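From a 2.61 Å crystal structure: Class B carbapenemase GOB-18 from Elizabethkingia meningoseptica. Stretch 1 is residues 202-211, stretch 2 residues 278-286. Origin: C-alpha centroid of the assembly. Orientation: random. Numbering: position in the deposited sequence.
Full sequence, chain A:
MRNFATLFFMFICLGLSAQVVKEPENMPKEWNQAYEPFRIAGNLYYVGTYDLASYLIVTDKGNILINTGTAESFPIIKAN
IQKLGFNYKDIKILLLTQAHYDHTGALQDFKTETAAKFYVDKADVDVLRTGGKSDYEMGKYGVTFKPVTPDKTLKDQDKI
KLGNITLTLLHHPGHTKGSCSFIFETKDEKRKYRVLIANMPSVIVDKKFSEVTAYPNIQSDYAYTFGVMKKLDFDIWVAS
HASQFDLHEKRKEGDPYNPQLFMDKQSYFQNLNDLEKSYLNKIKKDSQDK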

# COMPACT_ATOMS: atom_id res chain seq x y z
N SER A 202 9.24 7.87 1.81
CA SER A 202 9.89 8.23 3.08
C SER A 202 11.15 7.37 3.33
O SER A 202 11.29 6.29 2.74
CB SER A 202 8.91 8.13 4.24
OG SER A 202 8.10 6.98 4.15
N VAL A 203 12.08 7.87 4.17
CA VAL A 203 13.34 7.19 4.52
C VAL A 203 13.25 6.59 5.94
O VAL A 203 13.09 7.34 6.90
CB VAL A 203 14.62 8.07 4.31
CG1 VAL A 203 15.90 7.33 4.71
CG2 VAL A 203 14.71 8.54 2.86
N ILE A 204 13.38 5.24 6.05
CA ILE A 204 13.30 4.49 7.32
C ILE A 204 14.66 4.21 7.99
O ILE A 204 14.69 3.84 9.18
CB ILE A 204 12.42 3.22 7.19
CG1 ILE A 204 13.08 2.14 6.27
CG2 ILE A 204 11.02 3.62 6.70
CD1 ILE A 204 12.38 0.82 6.22
N VAL A 205 15.77 4.40 7.24
CA VAL A 205 17.14 4.20 7.75
C VAL A 205 17.70 5.48 8.39
O VAL A 205 17.61 6.57 7.82
CB VAL A 205 18.14 3.55 6.76
CG1 VAL A 205 17.78 2.10 6.49
CG2 VAL A 205 18.27 4.33 5.45
N ASP A 206 18.29 5.32 9.57
CA ASP A 206 18.91 6.38 10.37
C ASP A 206 20.37 6.62 9.93
O ASP A 206 20.86 7.75 10.02
CB ASP A 206 18.87 5.99 11.87
CG ASP A 206 17.62 5.23 12.32
OD1 ASP A 206 17.47 4.03 11.93
OD2 ASP A 206 16.82 5.81 13.09
N LYS A 207 21.05 5.57 9.43
CA LYS A 207 22.42 5.58 8.93
C LYS A 207 22.55 6.04 7.45
O LYS A 207 21.56 6.04 6.72
CB LYS A 207 23.09 4.21 9.17
CG LYS A 207 22.49 3.05 8.37
CD LYS A 207 23.23 1.74 8.63
CE LYS A 207 22.84 0.67 7.63
NZ LYS A 207 23.74 -0.50 7.67
N LYS A 208 23.78 6.40 7.02
CA LYS A 208 24.14 6.85 5.66
C LYS A 208 23.86 5.77 4.63
O LYS A 208 24.16 4.61 4.89
CB LYS A 208 25.64 7.24 5.59
CG LYS A 208 25.99 8.44 6.46
CD LYS A 208 27.49 8.76 6.47
CE LYS A 208 27.77 9.91 7.43
NZ LYS A 208 29.17 10.38 7.33
N PHE A 209 23.29 6.15 3.46
CA PHE A 209 22.94 5.19 2.39
C PHE A 209 24.10 4.28 1.97
O PHE A 209 23.89 3.12 1.59
CB PHE A 209 22.29 5.87 1.17
CG PHE A 209 20.92 6.49 1.38
CD1 PHE A 209 19.96 5.85 2.15
CD2 PHE A 209 20.59 7.70 0.77
CE1 PHE A 209 18.70 6.43 2.35
CE2 PHE A 209 19.33 8.27 0.98
CZ PHE A 209 18.39 7.63 1.76
N SER A 210 25.33 4.81 2.09
CA SER A 210 26.57 4.11 1.77
C SER A 210 26.82 2.95 2.75
O SER A 210 27.46 1.96 2.38
CB SER A 210 27.75 5.09 1.79
OG SER A 210 27.81 5.78 3.03
N GLU A 211 26.32 3.08 4.01
CA GLU A 211 26.45 2.05 5.03
C GLU A 211 25.45 0.90 4.75
O GLU A 211 25.71 -0.23 5.15
CB GLU A 211 26.17 2.63 6.43
CG GLU A 211 27.14 3.67 6.96
CD GLU A 211 26.73 4.22 8.31
OE1 GLU A 211 26.49 5.45 8.42
OE2 GLU A 211 26.61 3.41 9.26
N SER A 278 13.98 16.42 2.37
CA SER A 278 14.66 15.67 3.43
C SER A 278 15.56 14.56 2.85
O SER A 278 16.62 14.31 3.41
CB SER A 278 13.71 15.17 4.52
OG SER A 278 12.70 14.34 3.99
N TYR A 279 15.17 13.99 1.68
CA TYR A 279 15.98 12.97 1.01
C TYR A 279 17.35 13.54 0.61
O TYR A 279 18.38 12.92 0.89
CB TYR A 279 15.25 12.36 -0.20
CG TYR A 279 16.17 11.66 -1.17
CD1 TYR A 279 16.77 10.45 -0.84
CD2 TYR A 279 16.47 12.22 -2.41
CE1 TYR A 279 17.67 9.82 -1.71
CE2 TYR A 279 17.34 11.59 -3.30
CZ TYR A 279 17.94 10.40 -2.94
OH TYR A 279 18.81 9.79 -3.81
N LEU A 280 17.33 14.74 -0.02
CA LEU A 280 18.54 15.44 -0.45
C LEU A 280 19.34 15.89 0.75
O LEU A 280 20.57 15.79 0.71
CB LEU A 280 18.24 16.63 -1.37
CG LEU A 280 17.64 16.30 -2.74
CD1 LEU A 280 16.78 17.45 -3.26
CD2 LEU A 280 18.73 15.87 -3.74
N ASN A 281 18.67 16.33 1.83
CA ASN A 281 19.37 16.76 3.04
C ASN A 281 20.11 15.60 3.68
O ASN A 281 21.18 15.79 4.27
CB ASN A 281 18.43 17.42 4.03
CG ASN A 281 19.07 18.58 4.70
OD1 ASN A 281 19.23 19.65 4.11
ND2 ASN A 281 19.48 18.37 5.94
N LYS A 282 19.57 14.37 3.51
CA LYS A 282 20.20 13.15 4.01
C LYS A 282 21.46 12.81 3.17
O LYS A 282 22.52 12.53 3.75
CB LYS A 282 19.19 11.98 4.05
CG LYS A 282 19.81 10.65 4.44
CD LYS A 282 18.85 9.73 5.14
CE LYS A 282 19.49 8.42 5.51
NZ LYS A 282 20.41 8.54 6.67
N ILE A 283 21.35 12.86 1.82
CA ILE A 283 22.47 12.56 0.92
C ILE A 283 23.65 13.54 1.00
O ILE A 283 24.78 13.14 0.70
CB ILE A 283 22.06 12.18 -0.52
CG1 ILE A 283 21.63 13.40 -1.34
CG2 ILE A 283 20.99 11.12 -0.53
CD1 ILE A 283 22.36 13.53 -2.63
N LYS A 284 23.42 14.80 1.43
CA LYS A 284 24.55 15.73 1.56
C LYS A 284 25.58 15.28 2.59
O LYS A 284 26.78 15.48 2.36
CB LYS A 284 24.20 17.24 1.63
CG LYS A 284 22.89 17.63 2.28
CD LYS A 284 22.58 19.13 2.07
CE LYS A 284 21.73 19.45 0.86
NZ LYS A 284 20.42 20.06 1.24
N LYS A 285 25.13 14.54 3.64
CA LYS A 285 25.98 13.94 4.68
C LYS A 285 26.94 12.86 4.12
O LYS A 285 27.90 12.49 4.81
CB LYS A 285 25.13 13.32 5.80
CG LYS A 285 24.16 14.26 6.50
CD LYS A 285 22.89 13.52 6.98
CE LYS A 285 23.09 12.17 7.66
NZ LYS A 285 22.91 11.02 6.72
N ASP A 286 26.66 12.35 2.87
CA ASP A 286 27.42 11.35 2.10
C ASP A 286 27.77 10.07 2.88
O ASP A 286 27.08 9.06 2.75
CB ASP A 286 28.67 11.97 1.47

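Stretch 2 enters as part of a helix that begins earlier in the chain, with Lys282 N to Ser278 O at 3.0 Å and Ile283 N to Tyr279 O at 3.1 Å among the backbone hydrogen bonds. Stretch 1 is mostly irregular; from Phe209 to Glu211 its phi/psi values are helical without the regular bonds, although Glu211 N donates to Lys208 O at 2.8 Å. The backbones stay well apart, CA to CA being 7.3 Å for Val203 and Tyr279 and 7.5 Å for Phe209 and Ile283, so side chains must bridge most of the gap. Together the stretches bury 454 Å².

Lys282 contributes most, with 102 Å² covered. Its CA-to-CB bond points toward stretch 1, and chi1 to chi3 are all t, which extends the chain before chi4 (74°, p) turns the amine. Lys282 NZ then donates to Lys207 O at 2.8 Å, a main-chain acceptor that leaves the exposed Lys207 side chain free of this contact. The aliphatic part is used as well: Lys282 CD lies 3.8 Å from Val203 CG1, and Lys282 CE sits over one face of the Phe209 ring, 4.2 Å from its centroid and 25° off the normal, as a CH-pi contact. Lys282 NZ is 5.4 Å from the Phe209 ring centroid, at most a weak cation-pi attraction. A long chain with a polar tip suits both tasks.

Phe209 is buried. Its CA-to-CB bond points sideways, but the ring end comes nearer the helix. Ile283 CG2 packs at the ring edge, 3.6 Å from Phe209 CE2, while Tyr279 CE1 approaches Phe209 CE2 at 3.5 Å. The two aromatic rings meet rim to rim, planes at 34° and centroids 6.0 Å apart, so they are not stacked.

At the exposed end, Lys208 CB lies 3.7 Å from Asp286 O, and Ser210 OG donates a weak hydrogen bond to that same oxygen, Asp286 O, at 3.4 Å.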